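PDB 3QY7: tyrosine-protein phosphatase YwqE from Bacillus subtilis, which removes phosphate from tyrosine residues of the proteins YwqD, YwqF and Ssb, as a manganese-dependent phosphatase of the CpsB/CapC family. Local coordinates for residues A[78-83]-A[134-139]; A[82-85]-A[89-92]; A[120-125]-A[130-135]; A[140-143]-A[148-151]. All blocks are in the same frame, centred on the assembly; numbering follows the deposited sequence.

Contact 1 (A[78-83]-A[134-139]). With FE (Fe (III) ion), chain B; FE (Fe (III) ion), chain C.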
loop_
_atom_site.group_PDB
_atom_site.type_symbol
_atom_site.label_atom_id
_atom_site.label_comp_id
_atom_site.label_asym_id
_atom_site.label_seq_id
_atom_site.Cartn_x
_atom_site.Cartn_y
_atom_site.Cartn_z
ATOM N N GLY A 78 -6.139 8.717 -2.492
ATOM C CA GLY A 78 -6.383 7.476 -1.772
ATOM C C GLY A 78 -6.218 7.750 -0.283
ATOM O O GLY A 78 -6.050 8.891 0.123
ATOM N N GLN A 79 -6.265 6.685 0.512
ATOM C CA GLN A 79 -6.057 6.770 1.963
ATOM C C GLN A 79 -5.501 5.450 2.456
ATOM O O GLN A 79 -5.769 4.391 1.885
ATOM C CB GLN A 79 -7.399 7.003 2.692
ATOM C CG GLN A 79 -7.837 8.442 2.780
ATOM C CD GLN A 79 -9.184 8.575 3.477
ATOM O OE1 GLN A 79 -10.016 7.674 3.426
ATOM N NE2 GLN A 79 -9.396 9.718 4.122
ATOM N N GLU A 80 -4.727 5.513 3.538
ATOM C CA GLU A 80 -4.421 4.312 4.299
ATOM C C GLU A 80 -5.394 4.320 5.479
ATOM O O GLU A 80 -5.398 5.254 6.289
ATOM C CB GLU A 80 -2.967 4.310 4.797
ATOM C CG GLU A 80 -2.656 3.020 5.623
ATOM C CD GLU A 80 -1.231 2.937 6.130
ATOM O OE1 GLU A 80 -0.459 3.855 5.875
ATOM O OE2 GLU A 80 -0.900 1.927 6.768
ATOM N N ILE A 81 -6.240 3.301 5.534
ATOM C CA ILE A 81 -7.343 3.275 6.513
ATOM C C ILE A 81 -7.081 2.230 7.597
ATOM O O ILE A 81 -7.195 1.037 7.367
ATOM C CB ILE A 81 -8.682 2.982 5.802
ATOM C CG1 ILE A 81 -8.899 3.983 4.656
ATOM C CG2 ILE A 81 -9.855 2.979 6.822
ATOM C CD1 ILE A 81 -10.031 3.613 3.698
ATOM N N ARG A 82 -6.723 2.698 8.788
ATOM C CA ARG A 82 -6.642 1.809 9.936
ATOM C C ARG A 82 -8.024 1.212 10.156
ATOM O O ARG A 82 -9.005 1.952 10.297
ATOM C CB ARG A 82 -6.191 2.578 11.174
ATOM C CG ARG A 82 -6.225 1.760 12.471
ATOM C CD ARG A 82 -5.085 0.731 12.505
ATOM N NE ARG A 82 -3.768 1.364 12.467
ATOM C CZ ARG A 82 -3.149 1.883 13.525
ATOM N NH1 ARG A 82 -3.726 1.840 14.729
ATOM N NH2 ARG A 82 -1.951 2.441 13.382
ATOM N N ILE A 83 -8.087 -0.115 10.202
ATOM C CA ILE A 83 -9.356 -0.834 10.285
ATOM C C ILE A 83 -10.190 -0.338 11.463
ATOM O O ILE A 83 -9.656 -0.018 12.517
ATOM C CB ILE A 83 -9.121 -2.370 10.353
ATOM C CG1 ILE A 83 -10.411 -3.162 10.088
ATOM C CG2 ILE A 83 -8.406 -2.773 11.657
ATOM C CD1 ILE A 83 -10.176 -4.653 9.837
ATOM N N ILE A 134 -4.664 -5.524 2.274
ATOM C CA ILE A 134 -4.022 -5.439 3.591
ATOM C C ILE A 134 -2.681 -4.735 3.439
ATOM O O ILE A 134 -1.827 -5.198 2.669
ATOM C CB ILE A 134 -3.800 -6.856 4.165
ATOM C CG1 ILE A 134 -5.163 -7.540 4.364
ATOM C CG2 ILE A 134 -3.047 -6.789 5.520
ATOM C CD1 ILE A 134 -5.079 -9.056 4.535
ATOM N N ALA A 135 -2.515 -3.644 4.178
ATOM C CA ALA A 135 -1.246 -2.900 4.194
ATOM C C ALA A 135 -0.195 -3.677 4.986
ATOM O O ALA A 135 -0.449 -4.143 6.098
ATOM C CB ALA A 135 -1.439 -1.526 4.766
ATOM N N HIS A 136 0.980 -3.799 4.375
ATOM C CA HIS A 136 2.182 -4.345 5.008
ATOM C C HIS A 136 1.915 -5.464 6.017
ATOM O O HIS A 136 2.226 -5.309 7.190
ATOM C CB HIS A 136 3.039 -3.241 5.640
ATOM C CG HIS A 136 2.277 -2.287 6.504
ATOM N ND1 HIS A 136 1.742 -2.645 7.727
ATOM C CD2 HIS A 136 1.963 -0.981 6.327
ATOM C CE1 HIS A 136 1.141 -1.597 8.259
ATOM N NE2 HIS A 136 1.268 -0.572 7.435
ATOM N N PRO A 137 1.370 -6.589 5.547
ATOM C CA PRO A 137 1.086 -7.673 6.489
ATOM C C PRO A 137 2.361 -8.197 7.156
ATOM O O PRO A 137 2.287 -8.711 8.288
ATOM C CB PRO A 137 0.436 -8.751 5.607
ATOM C CG PRO A 137 0.956 -8.457 4.218
ATOM C CD PRO A 137 0.984 -6.950 4.170
ATOM N N GLU A 138 3.507 -8.056 6.478
ATOM C CA GLU A 138 4.808 -8.495 7.034
ATOM C C GLU A 138 5.218 -7.733 8.301
ATOM O O GLU A 138 6.036 -8.220 9.096
ATOM C CB GLU A 138 5.915 -8.430 5.957
ATOM C CG GLU A 138 6.561 -7.030 5.708
ATOM C CD GLU A 138 5.727 -6.066 4.858
ATOM O OE1 GLU A 138 6.294 -5.039 4.457
ATOM O OE2 GLU A 138 4.536 -6.313 4.577
ATOM N N ARG A 139 4.664 -6.538 8.482
ATOM C CA ARG A 139 4.953 -5.676 9.622
ATOM C C ARG A 139 3.980 -5.882 10.783
ATOM O O ARG A 139 4.041 -5.155 11.778
ATOM C CB ARG A 139 4.932 -4.204 9.197
ATOM C CG ARG A 139 6.205 -3.703 8.541
ATOM C CD ARG A 139 7.106 -3.101 9.615
ATOM N NE ARG A 139 8.039 -2.123 9.069
ATOM C CZ ARG A 139 8.857 -1.368 9.796
ATOM N NH1 ARG A 139 8.864 -1.454 11.125
ATOM N NH2 ARG A 139 9.669 -0.520 9.185
HETATM FE FE FE B . 0.819 1.542 7.910
HETATM FE FE FE C . 1.614 3.719 5.304
HETATM O O HOH W 1 2.594 1.392 9.254
HETATM O O HOH W 2 1.890 2.129 6.257
#
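E80 and H136 meet at one iron(III) ion: E80 OE2 binds it at 2.1 Å and H136 NE2 at 2.2 Å. E80 OE2 and H136 NE2, neighbouring ligands on the same ion, stand 3.4 Å apart and are not hydrogen-bonded. The carboxylate bridges two metals, since E80 OE1 holds the second iron at 2.1 Å. Water 2 spans the same pair of ions; of the two irons, water 1 binds the one shared with H136. Carboxylate and imidazole planes are turned 74° apart, and the two side chains cross at about a right angle. Glutamate reaches the metals as a fully extended chain, CG anti to the backbone N (chi1 180°). H136 directly follows strand 131-135, at the C-terminal end where TIM-barrel-like PHP enzymes carry their metal centre, while E80 stands near the start of strand 80-82. E108, from the strand running between these two, completes the protein ligands of the first iron; H5, H7 and D194 join E80 on the second. Further out, A135 CB lies 4.0 Å from E80 OE2 and also over one face of the H136 ring, offset toward its rim. Past the histidine the chain turns into a 3-10 segment, where R139 N donates to H136 O (3.0 Å). On the glutamate side, backbone bonds of I81 to L106 and E108 tie strand 80-82 to strand 104-108.

Contact 2 (A[82-85]-A[89-92])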
loop_
_atom_site.group_PDB
_atom_site.type_symbol
_atom_site.label_atom_id
_atom_site.label_comp_id
_atom_site.label_asym_id
_atom_site.label_seq_id
_atom_site.Cartn_x
_atom_site.Cartn_y
_atom_site.Cartn_z
ATOM N N ARG A 82 -6.723 2.698 8.788
ATOM C CA ARG A 82 -6.642 1.809 9.936
ATOM C C ARG A 82 -8.024 1.212 10.156
ATOM O O ARG A 82 -9.005 1.952 10.297
ATOM C CB ARG A 82 -6.191 2.578 11.174
ATOM C CG ARG A 82 -6.225 1.760 12.471
ATOM C CD ARG A 82 -5.085 0.731 12.505
ATOM N NE ARG A 82 -3.768 1.364 12.467
ATOM C CZ ARG A 82 -3.149 1.883 13.525
ATOM N NH1 ARG A 82 -3.726 1.840 14.729
ATOM N NH2 ARG A 82 -1.951 2.441 13.382
ATOM N N ILE A 83 -8.087 -0.115 10.202
ATOM C CA ILE A 83 -9.356 -0.834 10.285
ATOM C C ILE A 83 -10.190 -0.338 11.463
ATOM O O ILE A 83 -9.656 -0.018 12.517
ATOM C CB ILE A 83 -9.121 -2.370 10.353
ATOM C CG1 ILE A 83 -10.411 -3.162 10.088
ATOM C CG2 ILE A 83 -8.406 -2.773 11.657
ATOM C CD1 ILE A 83 -10.176 -4.653 9.837
ATOM N N TYR A 84 -11.490 -0.225 11.233
ATOM C CA TYR A 84 -12.459 0.037 12.307
ATOM C C TYR A 84 -13.793 -0.532 11.872
ATOM O O TYR A 84 -13.959 -0.912 10.716
ATOM C CB TYR A 84 -12.528 1.527 12.699
ATOM C CG TYR A 84 -13.026 2.473 11.629
ATOM C CD1 TYR A 84 -12.173 2.930 10.623
ATOM C CD2 TYR A 84 -14.340 2.938 11.636
ATOM C CE1 TYR A 84 -12.620 3.810 9.655
ATOM C CE2 TYR A 84 -14.798 3.818 10.667
ATOM C CZ TYR A 84 -13.929 4.250 9.671
ATOM O OH TYR A 84 -14.376 5.133 8.706
ATOM N N GLY A 85 -14.735 -0.631 12.810
ATOM C CA GLY A 85 -15.957 -1.394 12.567
ATOM C C GLY A 85 -16.854 -0.865 11.461
ATOM O O GLY A 85 -17.556 -1.639 10.813
ATOM N N GLN A 89 -19.820 1.094 6.033
ATOM C CA GLN A 89 -20.797 2.175 6.068
ATOM C C GLN A 89 -20.189 3.502 5.602
ATOM O O GLN A 89 -20.743 4.160 4.706
ATOM C CB GLN A 89 -21.403 2.289 7.469
ATOM C CG GLN A 89 -22.212 1.046 7.872
ATOM C CD GLN A 89 -21.840 0.502 9.246
ATOM O OE1 GLN A 89 -21.269 1.210 10.079
ATOM N NE2 GLN A 89 -22.163 -0.765 9.485
ATOM N N ASP A 90 -19.043 3.870 6.183
ATOM C CA ASP A 90 -18.390 5.159 5.901
ATOM C C ASP A 90 -17.915 5.304 4.454
ATOM O O ASP A 90 -17.899 6.405 3.908
ATOM C CB ASP A 90 -17.234 5.424 6.871
ATOM C CG ASP A 90 -17.708 5.657 8.296
ATOM O OD1 ASP A 90 -18.929 5.537 8.548
ATOM O OD2 ASP A 90 -16.858 5.959 9.164
ATOM N N LEU A 91 -17.534 4.184 3.850
ATOM C CA LEU A 91 -17.193 4.117 2.436
ATOM C C LEU A 91 -18.420 4.428 1.575
ATOM O O LEU A 91 -18.337 5.213 0.629
ATOM C CB LEU A 91 -16.652 2.726 2.112
ATOM C CG LEU A 91 -15.812 2.437 0.871
ATOM C CD1 LEU A 91 -14.584 3.331 0.792
ATOM C CD2 LEU A 91 -15.408 0.969 0.918
ATOM N N ALA A 92 -19.558 3.826 1.928
ATOM C CA ALA A 92 -20.816 4.064 1.215
ATOM C C ALA A 92 -21.273 5.519 1.342
ATOM O O ALA A 92 -21.914 6.058 0.432
ATOM C CB ALA A 92 -21.900 3.111 1.702
#
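The turn that leads from strand 80-82 into helix 87-92 is bridged by a single side-chain hydrogen bond between Y84, in the loop, and D90, on the helix. Y84 OH donates to D90 OD2 at 2.7 Å, a short bond from a phenol to a carboxylate. The acceptor lies at the ring's edge, near its plane, and D90 OD2 is also 3.3 Å from Y84 CE2. At the carboxylate, the phenol arrives on the anti side, 23° out of plane, with the ring and carboxylate planes 54° apart. The two side chains cross at about a right angle. The aromatic ring gets there because Y84 CG lies between its backbone N and carbonyl carbon (chi1 64°), while the CB of D90 already points from the helix toward the loop. The negative charge on D90 would be expected to strengthen the bond. Nothing else joins the two side chains across this contact, which lies near the protein surface. The Y84 ring also meets that of H43 with the planes nearly parallel, and its side chain touches L96. Beneath the bond, I83 packs on helix 118-127 and strand 104-108, and L91 touches L125 of that helix and I105 of that strand.

Contact 3 (A[120-125]-A[130-135])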
loop_
_atom_site.group_PDB
_atom_site.type_symbol
_atom_site.label_atom_id
_atom_site.label_comp_id
_atom_site.label_asym_id
_atom_site.label_seq_id
_atom_site.Cartn_x
_atom_site.Cartn_y
_atom_site.Cartn_z
ATOM N N GLN A 120 -15.000 -10.925 8.537
ATOM C CA GLN A 120 -16.393 -10.534 8.309
ATOM C C GLN A 120 -16.456 -9.247 7.486
ATOM O O GLN A 120 -17.184 -9.175 6.487
ATOM C CB GLN A 120 -17.151 -10.379 9.646
ATOM C CG GLN A 120 -18.682 -10.224 9.514
ATOM C CD GLN A 120 -19.335 -11.342 8.706
ATOM O OE1 GLN A 120 -19.200 -12.529 9.022
ATOM N NE2 GLN A 120 -20.037 -10.965 7.652
ATOM N N LEU A 121 -15.664 -8.253 7.886
ATOM C CA LEU A 121 -15.579 -6.985 7.146
ATOM C C LEU A 121 -15.183 -7.193 5.695
ATOM O O LEU A 121 -15.790 -6.614 4.789
ATOM C CB LEU A 121 -14.600 -6.015 7.817
ATOM C CG LEU A 121 -14.308 -4.696 7.071
ATOM C CD1 LEU A 121 -15.557 -3.856 6.896
ATOM C CD2 LEU A 121 -13.256 -3.931 7.814
ATOM N N PHE A 122 -14.154 -8.010 5.485
ATOM C CA PHE A 122 -13.628 -8.258 4.152
ATOM C C PHE A 122 -14.650 -8.999 3.284
ATOM O O PHE A 122 -14.735 -8.779 2.064
ATOM C CB PHE A 122 -12.300 -9.026 4.256
ATOM C CG PHE A 122 -11.131 -8.183 4.757
ATOM C CD1 PHE A 122 -11.318 -6.892 5.255
ATOM C CD2 PHE A 122 -9.844 -8.708 4.744
ATOM C CE1 PHE A 122 -10.249 -6.118 5.712
ATOM C CE2 PHE A 122 -8.762 -7.945 5.214
ATOM C CZ PHE A 122 -8.965 -6.659 5.691
ATOM N N TYR A 123 -15.417 -9.888 3.922
ATOM C CA TYR A 123 -16.485 -10.613 3.237
ATOM C C TYR A 123 -17.572 -9.647 2.772
ATOM O O TYR A 123 -18.023 -9.695 1.614
ATOM C CB TYR A 123 -17.088 -11.678 4.155
ATOM C CG TYR A 123 -18.255 -12.397 3.524
ATOM C CD1 TYR A 123 -18.054 -13.450 2.634
ATOM C CD2 TYR A 123 -19.558 -12.004 3.797
ATOM C CE1 TYR A 123 -19.129 -14.108 2.040
ATOM C CE2 TYR A 123 -20.632 -12.645 3.211
ATOM C CZ TYR A 123 -20.414 -13.693 2.335
ATOM O OH TYR A 123 -21.497 -14.327 1.758
ATOM N N ASP A 124 -17.958 -8.762 3.681
ATOM C CA ASP A 124 -18.951 -7.740 3.414
ATOM C C ASP A 124 -18.501 -6.841 2.266
ATOM O O ASP A 124 -19.280 -6.567 1.347
ATOM C CB ASP A 124 -19.222 -6.922 4.677
ATOM C CG ASP A 124 -19.928 -7.727 5.766
ATOM O OD1 ASP A 124 -20.485 -8.812 5.469
ATOM O OD2 ASP A 124 -19.935 -7.259 6.919
ATOM N N LEU A 125 -17.233 -6.420 2.281
ATOM C CA LEU A 125 -16.730 -5.533 1.227
ATOM C C LEU A 125 -16.724 -6.196 -0.151
ATOM O O LEU A 125 -17.085 -5.566 -1.141
ATOM C CB LEU A 125 -15.346 -4.955 1.594
ATOM C CG LEU A 125 -15.263 -4.022 2.808
ATOM C CD1 LEU A 125 -13.791 -3.770 3.161
ATOM C CD2 LEU A 125 -15.995 -2.679 2.599
ATOM N N TYR A 130 -15.966 -4.498 -3.543
ATOM C CA TYR A 130 -14.615 -4.047 -3.159
ATOM C C TYR A 130 -13.619 -5.203 -2.987
ATOM O O TYR A 130 -14.002 -6.363 -2.766
ATOM C CB TYR A 130 -14.672 -3.231 -1.870
ATOM C CG TYR A 130 -15.265 -1.842 -2.026
ATOM C CD1 TYR A 130 -14.468 -0.771 -2.453
ATOM C CD2 TYR A 130 -16.616 -1.591 -1.742
ATOM C CE1 TYR A 130 -14.988 0.504 -2.600
ATOM C CE2 TYR A 130 -17.153 -0.305 -1.889
ATOM C CZ TYR A 130 -16.333 0.730 -2.324
ATOM O OH TYR A 130 -16.840 2.009 -2.474
ATOM N N ILE A 131 -12.334 -4.877 -3.101
ATOM C CA ILE A 131 -11.268 -5.813 -2.786
ATOM C C ILE A 131 -10.429 -5.143 -1.704
ATOM O O ILE A 131 -9.800 -4.110 -1.958
ATOM C CB ILE A 131 -10.418 -6.181 -4.027
ATOM C CG1 ILE A 131 -11.263 -6.941 -5.057
ATOM C CG2 ILE A 131 -9.237 -7.054 -3.605
ATOM C CD1 ILE A 131 -10.512 -7.329 -6.345
ATOM N N PRO A 132 -10.448 -5.693 -0.472
ATOM C CA PRO A 132 -9.608 -5.114 0.572
ATOM C C PRO A 132 -8.154 -5.495 0.330
ATOM O O PRO A 132 -7.867 -6.657 0.014
ATOM C CB PRO A 132 -10.124 -5.768 1.870
ATOM C CG PRO A 132 -10.788 -7.034 1.424
ATOM C CD PRO A 132 -11.302 -6.790 0.023
ATOM N N VAL A 133 -7.271 -4.505 0.443
ATOM C CA VAL A 133 -5.830 -4.710 0.337
ATOM C C VAL A 133 -5.222 -4.464 1.695
ATOM O O VAL A 133 -5.256 -3.329 2.206
ATOM C CB VAL A 133 -5.198 -3.758 -0.687
ATOM C CG1 VAL A 133 -3.680 -4.061 -0.824
ATOM C CG2 VAL A 133 -5.879 -3.945 -2.057
ATOM N N ILE A 134 -4.664 -5.524 2.274
ATOM C CA ILE A 134 -4.022 -5.439 3.591
ATOM C C ILE A 134 -2.681 -4.735 3.439
ATOM O O ILE A 134 -1.827 -5.198 2.669
ATOM C CB ILE A 134 -3.800 -6.856 4.165
ATOM C CG1 ILE A 134 -5.163 -7.540 4.364
ATOM C CG2 ILE A 134 -3.047 -6.789 5.520
ATOM C CD1 ILE A 134 -5.079 -9.056 4.535
ATOM N N ALA A 135 -2.515 -3.644 4.178
ATOM C CA ALA A 135 -1.246 -2.900 4.194
ATOM C C ALA A 135 -0.195 -3.677 4.986
ATOM O O ALA A 135 -0.449 -4.143 6.098
ATOM C CB ALA A 135 -1.439 -1.526 4.766
#
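P132 stands its CB-CG edge on the face of the F122 ring, its CB 3.7 Å from the ring centroid and only 10° off the normal, a CH-pi contact. P132 CG comes closer still to the root of the ring, 3.5 Å from F122 CG. This is the return step of a right-handed beta-alpha-beta unit, strand 104-108, helix 118-127 and strand 131-135, in the TIM-barrel-like fold; the helix packs across strand 131-135 with their axes 8.0 Å apart and their directions 141° apart. Farther along the strand I134 brings its CG1 to the CE2 end of the same ring, 3.7 Å from F122 CE2, obliquely and on the side P132 occupies. The phenylalanine ring is carried inward by its first torsion, CG beside the backbone N and anti to the carbonyl carbon. I107 and F109 also touch this ring, as does L153 of helix 148-155, so it sits in a buried layer between helices and sheet. Toward the start of the strand L125 takes over: its CB lies 3.9 Å from Y130 CB, while its CD1 touches the proline ring more loosely. The apolar strip ends at the backbone, where Y130 N donates to L125 O at 2.9 Å, with an N-H...O angle of 145° and the donor above the carbonyl plane.

Contact 4 (A[140-143]-A[148-151])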
loop_
_atom_site.group_PDB
_atom_site.type_symbol
_atom_site.label_atom_id
_atom_site.label_comp_id
_atom_site.label_asym_id
_atom_site.label_seq_id
_atom_site.Cartn_x
_atom_site.Cartn_y
_atom_site.Cartn_z
ATOM N N ASN A 140 3.078 -6.852 10.644
ATOM C CA ASN A 140 2.113 -7.164 11.695
ATOM C C ASN A 140 2.638 -8.285 12.603
ATOM O O ASN A 140 2.959 -9.373 12.126
ATOM C CB ASN A 140 0.773 -7.571 11.080
ATOM C CG ASN A 140 -0.290 -7.803 12.122
ATOM O OD1 ASN A 140 -0.391 -8.892 12.678
ATOM N ND2 ASN A 140 -1.099 -6.782 12.381
ATOM N N ARG A 141 2.696 -8.005 13.903
ATOM C CA ARG A 141 3.252 -8.953 14.883
ATOM C C ARG A 141 2.527 -10.302 14.889
ATOM O O ARG A 141 3.177 -11.350 14.919
ATOM C CB ARG A 141 3.257 -8.360 16.299
ATOM C CG ARG A 141 4.353 -8.945 17.217
ATOM C CD ARG A 141 3.920 -9.133 18.678
ATOM N NE ARG A 141 3.224 -7.978 19.246
ATOM C CZ ARG A 141 3.798 -7.017 19.967
ATOM N NH1 ARG A 141 5.100 -7.042 20.220
ATOM N NH2 ARG A 141 3.060 -6.017 20.435
ATOM N N GLU A 142 1.192 -10.279 14.867
ATOM C CA GLU A 142 0.414 -11.524 14.854
ATOM C C GLU A 142 0.542 -12.347 13.573
ATOM O O GLU A 142 0.607 -13.580 13.620
ATOM C CB GLU A 142 -1.063 -11.276 15.181
ATOM C CG GLU A 142 -1.803 -12.568 15.497
ATOM C CD GLU A 142 -3.209 -12.377 16.038
ATOM O OE1 GLU A 142 -3.718 -11.230 16.105
ATOM O OE2 GLU A 142 -3.814 -13.414 16.401
ATOM N N ILE A 143 0.561 -11.687 12.413
ATOM C CA ILE A 143 0.795 -12.415 11.176
ATOM C C ILE A 143 2.192 -13.047 11.194
ATOM O O ILE A 143 2.375 -14.173 10.742
ATOM C CB ILE A 143 0.606 -11.516 9.928
ATOM C CG1 ILE A 143 -0.871 -11.158 9.766
ATOM C CG2 ILE A 143 1.142 -12.195 8.686
ATOM C CD1 ILE A 143 -1.140 -10.044 8.748
ATOM N N SER A 148 -0.627 -18.163 9.093
ATOM C CA SER A 148 -1.853 -18.785 8.600
ATOM C C SER A 148 -3.023 -17.797 8.559
ATOM O O SER A 148 -3.940 -17.955 7.757
ATOM C CB SER A 148 -2.215 -20.032 9.434
ATOM O OG SER A 148 -2.900 -19.690 10.636
ATOM N N LEU A 149 -2.977 -16.777 9.411
ATOM C CA LEU A 149 -4.007 -15.737 9.433
ATOM C C LEU A 149 -4.074 -15.009 8.095
ATOM O O LEU A 149 -5.166 -14.723 7.588
ATOM C CB LEU A 149 -3.742 -14.718 10.535
ATOM C CG LEU A 149 -3.851 -15.233 11.971
ATOM C CD1 LEU A 149 -3.329 -14.186 12.940
ATOM C CD2 LEU A 149 -5.298 -15.615 12.313
ATOM N N LEU A 150 -2.904 -14.691 7.542
ATOM C CA LEU A 150 -2.868 -14.022 6.239
ATOM C C LEU A 150 -3.305 -14.968 5.143
ATOM O O LEU A 150 -4.103 -14.597 4.259
ATOM C CB LEU A 150 -1.485 -13.431 5.934
ATOM C CG LEU A 150 -1.337 -12.770 4.555
ATOM C CD1 LEU A 150 -2.207 -11.535 4.462
ATOM C CD2 LEU A 150 0.125 -12.411 4.346
ATOM N N TYR A 151 -2.795 -16.197 5.201
ATOM C CA TYR A 151 -3.212 -17.222 4.270
ATOM C C TYR A 151 -4.743 -17.277 4.197
ATOM O O TYR A 151 -5.305 -17.264 3.112
ATOM C CB TYR A 151 -2.658 -18.588 4.670
ATOM C CG TYR A 151 -3.385 -19.722 4.012
ATOM C CD1 TYR A 151 -4.357 -20.443 4.710
ATOM C CD2 TYR A 151 -3.136 -20.060 2.684
ATOM C CE1 TYR A 151 -5.046 -21.476 4.113
ATOM C CE2 TYR A 151 -3.824 -21.098 2.070
ATOM C CZ TYR A 151 -4.780 -21.802 2.800
ATOM O OH TYR A 151 -5.468 -22.836 2.221
#
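L149, I143 and L150 lose the most surface here, between two short consecutive helices, 141-145 and 148-155. L149 points its CB toward the first helix and sets CD1 against the aliphatic part of E142, 3.4 Å from E142 CG. L149 CD1 also lies 3.6 Å from E142 OE2, so this methyl meets the glutamate along its stem and up to one carboxylate oxygen. E142 runs extended, CG anti to the backbone N (chi1 -166°), and crosses the leucine at about a right angle. Its carboxylate is engaged elsewhere, through OE1 to the backbone N of V114. On the deeper side, I143 CG2 rests 4.0 Å from L150 CB, and the two side chains slant past each other. Behind them, F178 and L182 of helix 173-184 touch I143 and L150 respectively. The first helix begins with an N-cap: N140 OD1 accepts from I143 N at 3.0 Å, nearly straight at 162° and on a lone pair in the carbonyl plane. No hydrogen bond crosses between the two segments. Their contact therefore rests mainly on hydrocarbon surfaces, with one methyl reaching a carboxylate oxygen, and the polar work is done separately by the cap within segment 140-143 and by the bond from E142 to V114.

In the fold
Contacts 1 to 3 are built around the five-stranded parallel sheet and its connections, and contact 4 lies on helices beyond it. Contact 1, about 6 Å from the chain centre, holds metal ligands; the centres of the others lie 14 to 17 Å out. Along the chain, contact 2 starts from residues shared with contact 1, contact 3 follows and shares strand 131-135 with contact 1, and contact 4 comes last. I83 touches L121 between contacts 1 and 3, L91 packs on Y130 between contacts 2 and 3, and I134 meets L150 of contact 4. Contacts 2 and 4, 21 Å apart between centres, do not touch. E80 and H136 thus present their metal-binding groups from, or just after, strands whose connecting helices pack in contacts 2 to 4.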